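Local coordinates for secreted protein (Streptomyces lividans TK24, PDB 5LXZ) that is probably a copper-radical oxidase of the galactose oxidase-like AA5 family, with its metalloradical site built on a Kelch beta-propeller, at residues L113-N118 with I268-P273; K140-K145 with D191-Q196; L356-Q361 with Y441-N446; I412-S417 with S464-D469. The protein carries 1 engineered substitution. All coordinates share one frame; numbering follows the deposited sequence. Where two conformers were deposited one is given.

Overall arrangement
Following the chain from the N terminus, strand 111-118 opens contact 1, which closes only at loop residues 268-273 and ties the GlxA beta-barrel domain to a propeller loop. Contact 2 falls wholly within that span: 140-145 meets 191-196 inside the barrel domain, and the two contacts touch where M114 packs on Y193. Contacts 3 and 4 follow in series, on the far side of the chain's centre, with their centres about 41 Å from that of contact 1. Their segments alternate, 356-361, 412-417, 441-446, 464-469, so the loops cross and link three consecutive propeller sheets. D416 of contact 4 packs against P358 and P443 of contact 3.

Contact 1: residues L113-N118 with I268-P273; sequences LMVVHN and IGQLVP
V115 and I268 supply the apolar part of this contact. V115 CG1 lies 4.4 Å from I268 CD1, a loose van der Waals approach between a branch tip on strand 111-118 and the end of the isoleucine chain. V115 has this methyl anti to its own nitrogen (chi1 179°), which carries CG1 out toward the loop. A beta-branched residue suits the strand, offering a short, stiff surface, while the longer I268 spans the gap from a loop and also rests on L171.

The one polar approach is too long for a hydrogen bond. Q270, extended beyond CG, runs across V115 at about a right angle, so that Q270 OE1 passes 4.1 Å from V115 CG1 and comes to 3.9 Å from H117 NE2. Amide and imidazole planes are turned 43° against each other. The other end of the amide is anchored within its own loop, where NE2 bonds to D266.

Within the strand, H117 ND1 donates to V115 O over 3.2 Å. The oxygen lies in the ring plane but is met from well above its carbonyl plane. This bond and a stack with Y207 help fix the ring's rotation, and an alanine here would probably leave V115 O without this donor, Y207 without its stacking partner and a gap beside Q270. The loop backbone is also held, with I268 O accepting from R173.

Such light packing, methyl against methyl and amide beside imidazole, joins the inserted beta-barrel domain to a loop between the second and third strands of a Kelch propeller blade.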
# COMPACT_ATOMS: atom_id res chain seq x y z
N LEU A 113 -17.10 -16.65 -0.74
CA LEU A 113 -18.30 -16.29 -1.50
C LEU A 113 -18.12 -16.45 -3.00
O LEU A 113 -17.13 -16.01 -3.57
CB LEU A 113 -18.81 -14.89 -1.16
CG LEU A 113 -19.24 -14.74 0.29
CD1 LEU A 113 -19.64 -13.30 0.54
CD2 LEU A 113 -20.36 -15.69 0.66
N MET A 114 -19.06 -17.16 -3.61
CA MET A 114 -19.20 -17.21 -5.06
C MET A 114 -20.26 -16.23 -5.50
O MET A 114 -21.39 -16.23 -4.95
CB MET A 114 -19.64 -18.62 -5.44
CG MET A 114 -19.76 -18.91 -6.93
SD MET A 114 -18.17 -18.91 -7.77
CE MET A 114 -17.29 -20.20 -6.91
N VAL A 115 -19.94 -15.38 -6.47
CA VAL A 115 -20.93 -14.47 -7.04
C VAL A 115 -21.44 -15.15 -8.29
O VAL A 115 -20.74 -15.23 -9.28
CB VAL A 115 -20.36 -13.10 -7.35
CG1 VAL A 115 -21.44 -12.20 -7.98
CG2 VAL A 115 -19.78 -12.52 -6.09
N VAL A 116 -22.68 -15.63 -8.27
CA VAL A 116 -23.22 -16.30 -9.42
C VAL A 116 -23.87 -15.25 -10.31
O VAL A 116 -24.61 -14.39 -9.81
CB VAL A 116 -24.24 -17.40 -9.04
CG1 VAL A 116 -24.71 -18.17 -10.26
CG2 VAL A 116 -23.68 -18.32 -7.94
N HIS A 117 -23.58 -15.34 -11.59
CA HIS A 117 -24.05 -14.45 -12.64
C HIS A 117 -25.12 -15.16 -13.46
O HIS A 117 -24.95 -16.29 -13.82
CB HIS A 117 -22.91 -14.08 -13.57
CG HIS A 117 -21.95 -13.10 -13.01
ND1 HIS A 117 -21.22 -13.36 -11.87
CD2 HIS A 117 -21.57 -11.88 -13.43
CE1 HIS A 117 -20.45 -12.33 -11.60
NE2 HIS A 117 -20.63 -11.43 -12.53
N ASN A 118 -26.24 -14.47 -13.70
CA ASN A 118 -27.29 -14.97 -14.59
C ASN A 118 -27.48 -13.95 -15.70
O ASN A 118 -27.96 -12.84 -15.44
CB ASN A 118 -28.57 -15.17 -13.79
CG ASN A 118 -29.74 -15.59 -14.66
OD1 ASN A 118 -29.58 -16.05 -15.79
ND2 ASN A 118 -30.95 -15.46 -14.10
N ILE A 268 -19.96 -5.32 -3.48
CA ILE A 268 -20.25 -6.72 -3.13
C ILE A 268 -19.02 -7.61 -3.16
O ILE A 268 -19.13 -8.83 -3.16
CB ILE A 268 -21.44 -7.29 -3.94
CG1 ILE A 268 -21.11 -7.35 -5.42
CG2 ILE A 268 -22.69 -6.48 -3.65
CD1 ILE A 268 -22.10 -8.17 -6.22
N GLY A 269 -17.84 -7.02 -3.11
CA GLY A 269 -16.60 -7.77 -3.03
C GLY A 269 -15.99 -8.25 -4.33
O GLY A 269 -15.07 -9.04 -4.27
N GLN A 270 -16.49 -7.75 -5.46
CA GLN A 270 -15.96 -8.07 -6.80
C GLN A 270 -14.80 -7.07 -7.09
O GLN A 270 -14.92 -5.94 -6.73
CB GLN A 270 -17.02 -7.86 -7.89
CG GLN A 270 -18.43 -8.43 -7.67
CD GLN A 270 -19.46 -8.04 -8.77
OE1 GLN A 270 -19.80 -8.88 -9.63
NE2 GLN A 270 -19.99 -6.81 -8.74
N LEU A 271 -13.77 -7.48 -7.80
CA LEU A 271 -12.73 -6.51 -8.27
C LEU A 271 -13.37 -5.49 -9.18
O LEU A 271 -14.17 -5.82 -10.05
CB LEU A 271 -11.60 -7.21 -9.01
CG LEU A 271 -10.36 -6.33 -9.22
CD1 LEU A 271 -9.48 -6.21 -7.99
CD2 LEU A 271 -9.54 -6.88 -10.35
N VAL A 272 -13.05 -4.21 -8.97
CA VAL A 272 -13.48 -3.18 -9.91
C VAL A 272 -12.78 -3.52 -11.22
O VAL A 272 -11.56 -3.70 -11.26
CB VAL A 272 -13.11 -1.80 -9.39
CG1 VAL A 272 -13.41 -0.75 -10.46
CG2 VAL A 272 -13.88 -1.50 -8.12
N PRO A 273 -13.55 -3.64 -12.32
CA PRO A 273 -12.99 -4.19 -13.55
C PRO A 273 -12.27 -3.16 -14.42
O PRO A 273 -12.65 -2.91 -15.58
CB PRO A 273 -14.24 -4.76 -14.26
CG PRO A 273 -15.31 -3.81 -13.86
CD PRO A 273 -15.01 -3.47 -12.42

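Contact 2: residues K140-K145 with D191-Q196; sequences KTFVSK and DNYRVQ. With PO4 (phosphate ion), chain F.
F142 and Y193 meet inside the GlxA beta-barrel domain, an antiparallel, curled sheet. Their strands, 141-144 and 191-195, do not pair directly; both pair with strand 132-135, which lies between them, so the 8.6 Å between T141 CA and Y193 CA is bridged mainly by side chains.

The tyrosine can be followed outward. At CB the first torsion (chi1 -74°) sets CG beside the backbone nitrogen and sends the ring toward 140-145. Further out, Y193 CE2 is the busiest atom: it lies 3.9 Å from F142 CD1, and K140 O sits at the ring edge, near its plane. At the tip, the hydroxyl has two neighbours of different kind, F142 CE1 in van der Waals contact and the side-chain amide of N138 as its hydrogen-bond partner. Tyrosine suits this place because its ring fills a buried apolar site, with L213 touching both aromatics, while its oxygen ends beside a polar loop.

Toward the other end of the contact the chemistry turns polar. T141 OG1 and Q196 NE2 are too far apart to bond directly, but both are hydrogen-bonded to T134 on the intervening strand, and one water joins them too, accepting from Q196 NE2.

R194 turns away from this interface and bends at its third torsion to hold a phosphate ion, probably from the crystallisation liquor. Its NE donates to phosphate O2 over 2.8 Å at a nearly straight 173°, while NH2 reaches O1 at 2.9 Å.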
# COMPACT_ATOMS: atom_id res chain seq x y z
N LYS A 140 -10.28 -26.23 -9.87
CA LYS A 140 -10.67 -26.65 -8.52
C LYS A 140 -12.16 -26.52 -8.32
O LYS A 140 -12.79 -25.63 -8.86
CB LYS A 140 -9.90 -25.86 -7.46
CG LYS A 140 -8.43 -26.28 -7.50
CD LYS A 140 -7.57 -25.59 -6.49
CE LYS A 140 -6.15 -26.04 -6.69
NZ LYS A 140 -5.27 -25.22 -5.86
N THR A 141 -12.73 -27.43 -7.52
CA THR A 141 -14.17 -27.50 -7.31
C THR A 141 -14.56 -27.10 -5.87
O THR A 141 -13.89 -27.45 -4.91
CB THR A 141 -14.67 -28.91 -7.64
OG1 THR A 141 -14.43 -29.16 -9.04
CG2 THR A 141 -16.15 -29.06 -7.38
N PHE A 142 -15.66 -26.38 -5.79
CA PHE A 142 -16.28 -25.93 -4.54
C PHE A 142 -17.74 -26.18 -4.60
O PHE A 142 -18.34 -26.11 -5.68
CB PHE A 142 -15.97 -24.46 -4.28
CG PHE A 142 -14.49 -24.18 -4.24
CD1 PHE A 142 -13.77 -23.98 -5.43
CD2 PHE A 142 -13.79 -24.23 -3.06
CE1 PHE A 142 -12.42 -23.81 -5.39
CE2 PHE A 142 -12.42 -24.03 -3.03
CZ PHE A 142 -11.74 -23.85 -4.20
N VAL A 143 -18.32 -26.48 -3.44
CA VAL A 143 -19.71 -26.88 -3.34
C VAL A 143 -20.49 -25.91 -2.48
O VAL A 143 -20.00 -25.54 -1.41
CB VAL A 143 -19.79 -28.28 -2.70
CG1 VAL A 143 -21.19 -28.84 -2.84
CG2 VAL A 143 -18.78 -29.22 -3.34
N SER A 144 -21.69 -25.52 -2.90
CA SER A 144 -22.54 -24.70 -2.05
C SER A 144 -23.16 -25.54 -0.92
O SER A 144 -23.38 -26.73 -1.07
CB SER A 144 -23.64 -24.06 -2.87
OG SER A 144 -24.49 -25.07 -3.45
N LYS A 145 -23.44 -24.89 0.21
CA LYS A 145 -24.08 -25.54 1.36
C LYS A 145 -25.57 -25.21 1.50
O LYS A 145 -26.33 -25.90 2.20
CB LYS A 145 -23.33 -25.17 2.65
CG LYS A 145 -21.87 -25.62 2.67
CD LYS A 145 -21.74 -27.13 2.69
CE LYS A 145 -20.28 -27.55 2.76
NZ LYS A 145 -20.16 -29.01 2.58
N ASP A 191 -11.28 -16.45 -10.19
CA ASP A 191 -11.55 -17.27 -11.36
C ASP A 191 -13.04 -17.20 -11.71
O ASP A 191 -13.83 -16.72 -10.91
CB ASP A 191 -11.06 -18.72 -11.19
CG ASP A 191 -10.77 -19.43 -12.50
OD1 ASP A 191 -10.87 -18.81 -13.62
OD2 ASP A 191 -10.41 -20.63 -12.42
N ASN A 192 -13.33 -17.60 -12.92
CA ASN A 192 -14.67 -17.80 -13.44
C ASN A 192 -14.96 -19.27 -13.30
O ASN A 192 -14.11 -20.13 -13.70
CB ASN A 192 -14.70 -17.36 -14.90
CG ASN A 192 -16.05 -17.43 -15.54
OD1 ASN A 192 -16.71 -18.44 -15.51
ND2 ASN A 192 -16.41 -16.36 -16.25
N TYR A 193 -16.11 -19.60 -12.74
CA TYR A 193 -16.44 -20.95 -12.34
C TYR A 193 -17.57 -21.50 -13.17
O TYR A 193 -18.59 -20.84 -13.31
CB TYR A 193 -16.84 -21.01 -10.85
CG TYR A 193 -15.63 -20.86 -9.97
CD1 TYR A 193 -15.04 -19.61 -9.77
CD2 TYR A 193 -15.01 -21.95 -9.41
CE1 TYR A 193 -13.90 -19.46 -9.00
CE2 TYR A 193 -13.86 -21.83 -8.66
CZ TYR A 193 -13.29 -20.58 -8.45
OH TYR A 193 -12.10 -20.50 -7.73
N ARG A 194 -17.40 -22.70 -13.68
CA ARG A 194 -18.44 -23.43 -14.39
C ARG A 194 -19.38 -24.06 -13.36
O ARG A 194 -18.94 -24.61 -12.41
CB ARG A 194 -17.80 -24.52 -15.27
CG ARG A 194 -18.77 -25.04 -16.34
CD ARG A 194 -18.15 -26.19 -17.13
NE ARG A 194 -18.12 -27.43 -16.38
CZ ARG A 194 -19.12 -28.32 -16.31
NH1 ARG A 194 -20.27 -28.09 -16.89
NH2 ARG A 194 -18.96 -29.42 -15.60
N VAL A 195 -20.69 -23.94 -13.59
CA VAL A 195 -21.68 -24.59 -12.74
C VAL A 195 -21.96 -25.97 -13.28
O VAL A 195 -22.51 -26.11 -14.38
CB VAL A 195 -22.98 -23.79 -12.72
CG1 VAL A 195 -24.00 -24.47 -11.80
CG2 VAL A 195 -22.71 -22.36 -12.27
N GLN A 196 -21.57 -26.99 -12.53
CA GLN A 196 -21.76 -28.37 -13.00
C GLN A 196 -23.25 -28.74 -13.04
O GLN A 196 -24.01 -28.37 -12.18
CB GLN A 196 -21.04 -29.34 -12.10
CG GLN A 196 -19.53 -29.19 -12.10
CD GLN A 196 -18.81 -30.35 -11.46
OE1 GLN A 196 -19.37 -31.46 -11.28
NE2 GLN A 196 -17.56 -30.12 -11.11
P PO4 F . -15.19 -29.42 -15.41
O1 PO4 F . -16.30 -30.44 -15.19
O2 PO4 F . -15.73 -28.05 -15.15
O3 PO4 F . -14.02 -29.81 -14.49
O4 PO4 F . -14.69 -29.52 -16.80
O HOH W 1 -15.62 -31.94 -10.01

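Contact 3: residues L356-Q361 with Y441-N446; sequences LLPPAQ and YHPDTN. With EDO (1,2-ethanediol), chain H.
L357 and Y441 form the tight, buried part of this contact between adjacent Kelch propeller blades. Both leucine methyls come to one ring atom from the same side of the ring: CD2 stands 3.9 Å and CD1 4.0 Å from Y441 CE2, the two side chains crossing at about a right angle. M366 and V418 touch both residues, so a branched leucine fits among other apolar groups.

Y441 has CG anti to its nitrogen (chi1 175°), and its far end reaches N446, where OH donates to OD1 over 2.6 Å. The acceptor lies in the ring plane, while the hydroxyl is tilted 22° from the plane of the amide carbonyl. A phenylalanine in its place would probably keep the leucine packing but leave N446 OD1 without this donor and its amide freer to turn.

The proline pair lies nearer the surface: P443 CG stands 3.9 Å from P358 O and 4.3 Å from P358 CD, with D416 O packed against both rings. Beyond, D444 and T445 are open to solvent, and N446 O accepts from an ethanediol, probably a crystallisation additive.

Between these two segments the blades thus meet by van der Waals packing, mostly apolar, with no hydrogen bond from one to the other; the polar bond of Y441 stays within its own segment, bracing the tyrosine that the leucine packs against.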
# COMPACT_ATOMS: atom_id res chain seq x y z
N LEU A 356 11.00 3.93 -4.97
CA LEU A 356 11.74 4.74 -5.94
C LEU A 356 13.03 5.12 -5.24
O LEU A 356 13.00 5.87 -4.26
CB LEU A 356 10.92 5.93 -6.38
CG LEU A 356 11.62 6.96 -7.26
CD1 LEU A 356 12.34 6.35 -8.44
CD2 LEU A 356 10.59 7.95 -7.72
N LEU A 357 14.13 4.49 -5.62
CA LEU A 357 15.38 4.67 -4.90
C LEU A 357 15.87 6.09 -4.94
O LEU A 357 15.62 6.81 -5.90
CB LEU A 357 16.47 3.77 -5.45
CG LEU A 357 16.21 2.27 -5.32
CD1 LEU A 357 17.27 1.51 -6.10
CD2 LEU A 357 16.20 1.83 -3.87
N PRO A 358 16.58 6.50 -3.88
CA PRO A 358 17.16 7.83 -3.85
C PRO A 358 18.43 7.88 -4.70
O PRO A 358 19.19 6.90 -4.67
CB PRO A 358 17.45 8.04 -2.36
CG PRO A 358 17.64 6.71 -1.79
CD PRO A 358 16.82 5.76 -2.63
N PRO A 359 18.70 8.94 -5.47
CA PRO A 359 17.80 10.05 -5.74
C PRO A 359 16.80 9.71 -6.81
O PRO A 359 17.11 8.99 -7.76
CB PRO A 359 18.74 11.15 -6.22
CG PRO A 359 19.82 10.40 -6.94
CD PRO A 359 19.99 9.09 -6.20
N ALA A 360 15.60 10.29 -6.70
CA ALA A 360 14.52 10.04 -7.62
C ALA A 360 14.83 10.39 -9.06
O ALA A 360 14.25 9.82 -9.97
CB ALA A 360 13.27 10.77 -7.17
N GLN A 361 15.77 11.30 -9.26
CA GLN A 361 16.22 11.60 -10.61
C GLN A 361 16.61 10.36 -11.41
O GLN A 361 16.46 10.36 -12.63
CB GLN A 361 17.43 12.55 -10.57
CG GLN A 361 17.04 13.98 -10.31
CD GLN A 361 17.06 14.40 -8.84
OE1 GLN A 361 16.95 13.59 -7.91
NE2 GLN A 361 17.28 15.71 -8.63
N TYR A 441 19.83 -0.69 2.80
CA TYR A 441 20.26 -0.83 1.41
C TYR A 441 21.02 0.42 1.03
O TYR A 441 20.57 1.54 1.30
CB TYR A 441 19.06 -0.99 0.49
CG TYR A 441 19.46 -1.01 -0.96
CD1 TYR A 441 20.19 -2.09 -1.48
CD2 TYR A 441 19.19 0.06 -1.79
CE1 TYR A 441 20.62 -2.06 -2.81
CE2 TYR A 441 19.56 0.06 -3.10
CZ TYR A 441 20.30 -1.00 -3.62
OH TYR A 441 20.70 -0.96 -4.93
N HIS A 442 22.17 0.24 0.41
CA HIS A 442 23.01 1.34 0.00
C HIS A 442 23.03 1.35 -1.52
O HIS A 442 23.62 0.45 -2.12
CB HIS A 442 24.41 1.09 0.55
CG HIS A 442 24.49 1.17 2.04
ND1 HIS A 442 24.36 2.36 2.73
CD2 HIS A 442 24.65 0.21 2.97
CE1 HIS A 442 24.46 2.12 4.02
NE2 HIS A 442 24.65 0.83 4.20
N PRO A 443 22.34 2.31 -2.17
CA PRO A 443 22.29 2.28 -3.66
C PRO A 443 23.66 2.43 -4.33
O PRO A 443 23.88 1.89 -5.42
CB PRO A 443 21.38 3.46 -4.03
CG PRO A 443 20.60 3.74 -2.79
CD PRO A 443 21.40 3.29 -1.60
N ASP A 444 24.59 3.12 -3.67
CA ASP A 444 25.92 3.34 -4.25
C ASP A 444 26.77 2.06 -4.31
O ASP A 444 27.57 1.90 -5.25
CB ASP A 444 26.65 4.54 -3.60
CG ASP A 444 26.83 4.41 -2.08
OD1 ASP A 444 26.35 3.43 -1.45
OD2 ASP A 444 27.47 5.32 -1.49
N THR A 445 26.57 1.13 -3.37
CA THR A 445 27.28 -0.15 -3.39
C THR A 445 26.39 -1.30 -3.86
O THR A 445 26.86 -2.41 -4.12
CB THR A 445 27.80 -0.49 -2.00
OG1 THR A 445 26.69 -0.63 -1.09
CG2 THR A 445 28.78 0.62 -1.52
N ASN A 446 25.09 -1.05 -3.97
CA ASN A 446 24.12 -2.11 -4.27
C ASN A 446 24.17 -3.29 -3.33
O ASN A 446 23.95 -4.44 -3.72
CB ASN A 446 24.23 -2.54 -5.74
CG ASN A 446 23.00 -3.28 -6.25
OD1 ASN A 446 21.87 -3.05 -5.82
ND2 ASN A 446 23.21 -4.14 -7.20
C1 EDO H . 23.77 -8.24 -6.16
O1 EDO H . 23.52 -8.10 -7.57
C2 EDO H . 24.10 -6.86 -5.62
O2 EDO H . 24.87 -6.89 -4.42

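Contact 4: residues I412-S417 with S464-D469; sequences ILPDDS and SILLPD
D415 OD1 is gripped twice by S417: the hydroxyl OG donates to it over 2.7 Å along its syn lone pair, and the backbone N over 3.0 Å from above the carboxylate plane. The second bond makes an Asx turn, set in the hairpin loop between the first two strands of a Kelch propeller blade. Around it L413 to D416 form a type I turn closed by D416 N to L413 O, and L413 N bonds S417 O; with D416 in a left-handed conformation (phi 82°) this is a type I turn with a G1 bulge. Aspartate tolerates that conformation fairly well, and the D416 carboxylate is spoken for by salt bridges to R539 and K537.

The hairpin meets the next blade through L466, on the strand that follows the copper ligands Y460 and H461. Its CG stands anti to the backbone nitrogen (chi1 175°), which carries both methyls to the P414 ring and the carbonyl of I412. Leucine fits because its forked end can touch two things together: a proline ring and a carbonyl oxygen. M585 and F587 of strand 582-590 also pack on this leucine, bringing the C-terminal domain to the same spot.

P414, rigid and apolar at the second position of the turn, presents its CD equally to both branches, 4.1 Å from L466 CD1 and from L466 CD2. The nearest approach is L466 CD2 to I412 O, at 3.5 Å.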
# COMPACT_ATOMS: atom_id res chain seq x y z
N ILE A 412 12.84 5.31 2.66
CA ILE A 412 13.99 6.07 2.22
C ILE A 412 14.50 6.95 3.36
O ILE A 412 13.70 7.58 4.07
CB ILE A 412 13.62 6.97 1.05
CG1 ILE A 412 13.14 6.13 -0.16
CG2 ILE A 412 14.78 7.86 0.65
CD1 ILE A 412 12.49 7.01 -1.21
N LEU A 413 15.81 6.96 3.59
CA LEU A 413 16.43 7.84 4.58
C LEU A 413 17.17 8.99 3.90
O LEU A 413 17.54 8.88 2.73
CB LEU A 413 17.46 7.04 5.42
CG LEU A 413 16.88 6.29 6.63
CD1 LEU A 413 15.65 5.49 6.40
CD2 LEU A 413 17.97 5.44 7.29
N PRO A 414 17.45 10.06 4.66
CA PRO A 414 18.06 11.25 4.06
C PRO A 414 19.50 11.17 3.61
O PRO A 414 19.97 12.09 2.93
CB PRO A 414 17.86 12.32 5.13
CG PRO A 414 17.69 11.59 6.37
CD PRO A 414 17.01 10.30 6.03
N ASP A 415 20.19 10.09 3.94
CA ASP A 415 21.53 9.85 3.46
C ASP A 415 21.58 9.00 2.19
O ASP A 415 22.65 8.56 1.77
CB ASP A 415 22.39 9.23 4.56
CG ASP A 415 21.93 7.86 4.97
OD1 ASP A 415 20.82 7.42 4.57
OD2 ASP A 415 22.67 7.18 5.69
N ASP A 416 20.41 8.72 1.59
CA ASP A 416 20.24 7.88 0.39
C ASP A 416 20.23 6.39 0.67
O ASP A 416 20.07 5.59 -0.27
CB ASP A 416 21.20 8.19 -0.74
CG ASP A 416 21.11 9.59 -1.23
OD1 ASP A 416 20.04 10.22 -1.15
OD2 ASP A 416 22.13 10.11 -1.77
N SER A 417 20.35 5.99 1.92
CA SER A 417 20.05 4.61 2.28
C SER A 417 18.54 4.35 2.31
O SER A 417 17.74 5.28 2.36
CB SER A 417 20.72 4.23 3.60
OG SER A 417 20.15 4.81 4.72
N SER A 464 5.88 1.91 7.86
CA SER A 464 6.96 2.70 8.41
C SER A 464 6.94 4.09 7.81
O SER A 464 6.56 4.27 6.64
CB SER A 464 8.31 2.04 8.25
OG SER A 464 8.69 1.92 6.89
N ILE A 465 7.34 5.06 8.63
CA ILE A 465 7.32 6.47 8.28
C ILE A 465 8.61 7.15 8.74
O ILE A 465 8.92 7.12 9.94
CB ILE A 465 6.15 7.17 9.05
CG1 ILE A 465 4.80 6.46 8.80
CG2 ILE A 465 6.09 8.67 8.76
CD1 ILE A 465 4.30 6.67 7.41
N LEU A 466 9.30 7.79 7.81
CA LEU A 466 10.42 8.68 8.17
C LEU A 466 9.89 9.95 8.82
O LEU A 466 8.96 10.58 8.32
CB LEU A 466 11.21 9.06 6.93
CG LEU A 466 12.35 10.08 7.06
CD1 LEU A 466 13.47 9.54 7.96
CD2 LEU A 466 12.88 10.53 5.71
N LEU A 467 10.50 10.34 9.93
CA LEU A 467 10.11 11.52 10.66
C LEU A 467 11.08 12.68 10.37
O LEU A 467 12.23 12.45 9.99
CB LEU A 467 10.09 11.22 12.16
CG LEU A 467 9.22 10.05 12.59
CD1 LEU A 467 9.38 9.72 14.06
CD2 LEU A 467 7.76 10.30 12.32
N PRO A 468 10.65 13.92 10.68
CA PRO A 468 11.51 15.08 10.42
C PRO A 468 12.82 15.10 11.19
O PRO A 468 13.77 15.72 10.73
CB PRO A 468 10.59 16.26 10.76
CG PRO A 468 9.21 15.75 10.47
CD PRO A 468 9.25 14.33 10.93
N ASP A 469 12.89 14.37 12.29
CA ASP A 469 14.15 14.32 13.04
C ASP A 469 15.11 13.28 12.52
O ASP A 469 16.22 13.13 13.08
CB ASP A 469 13.88 14.18 14.53
CG ASP A 469 13.41 12.80 14.93
OD1 ASP A 469 13.02 12.01 14.08
OD2 ASP A 469 13.40 12.47 16.16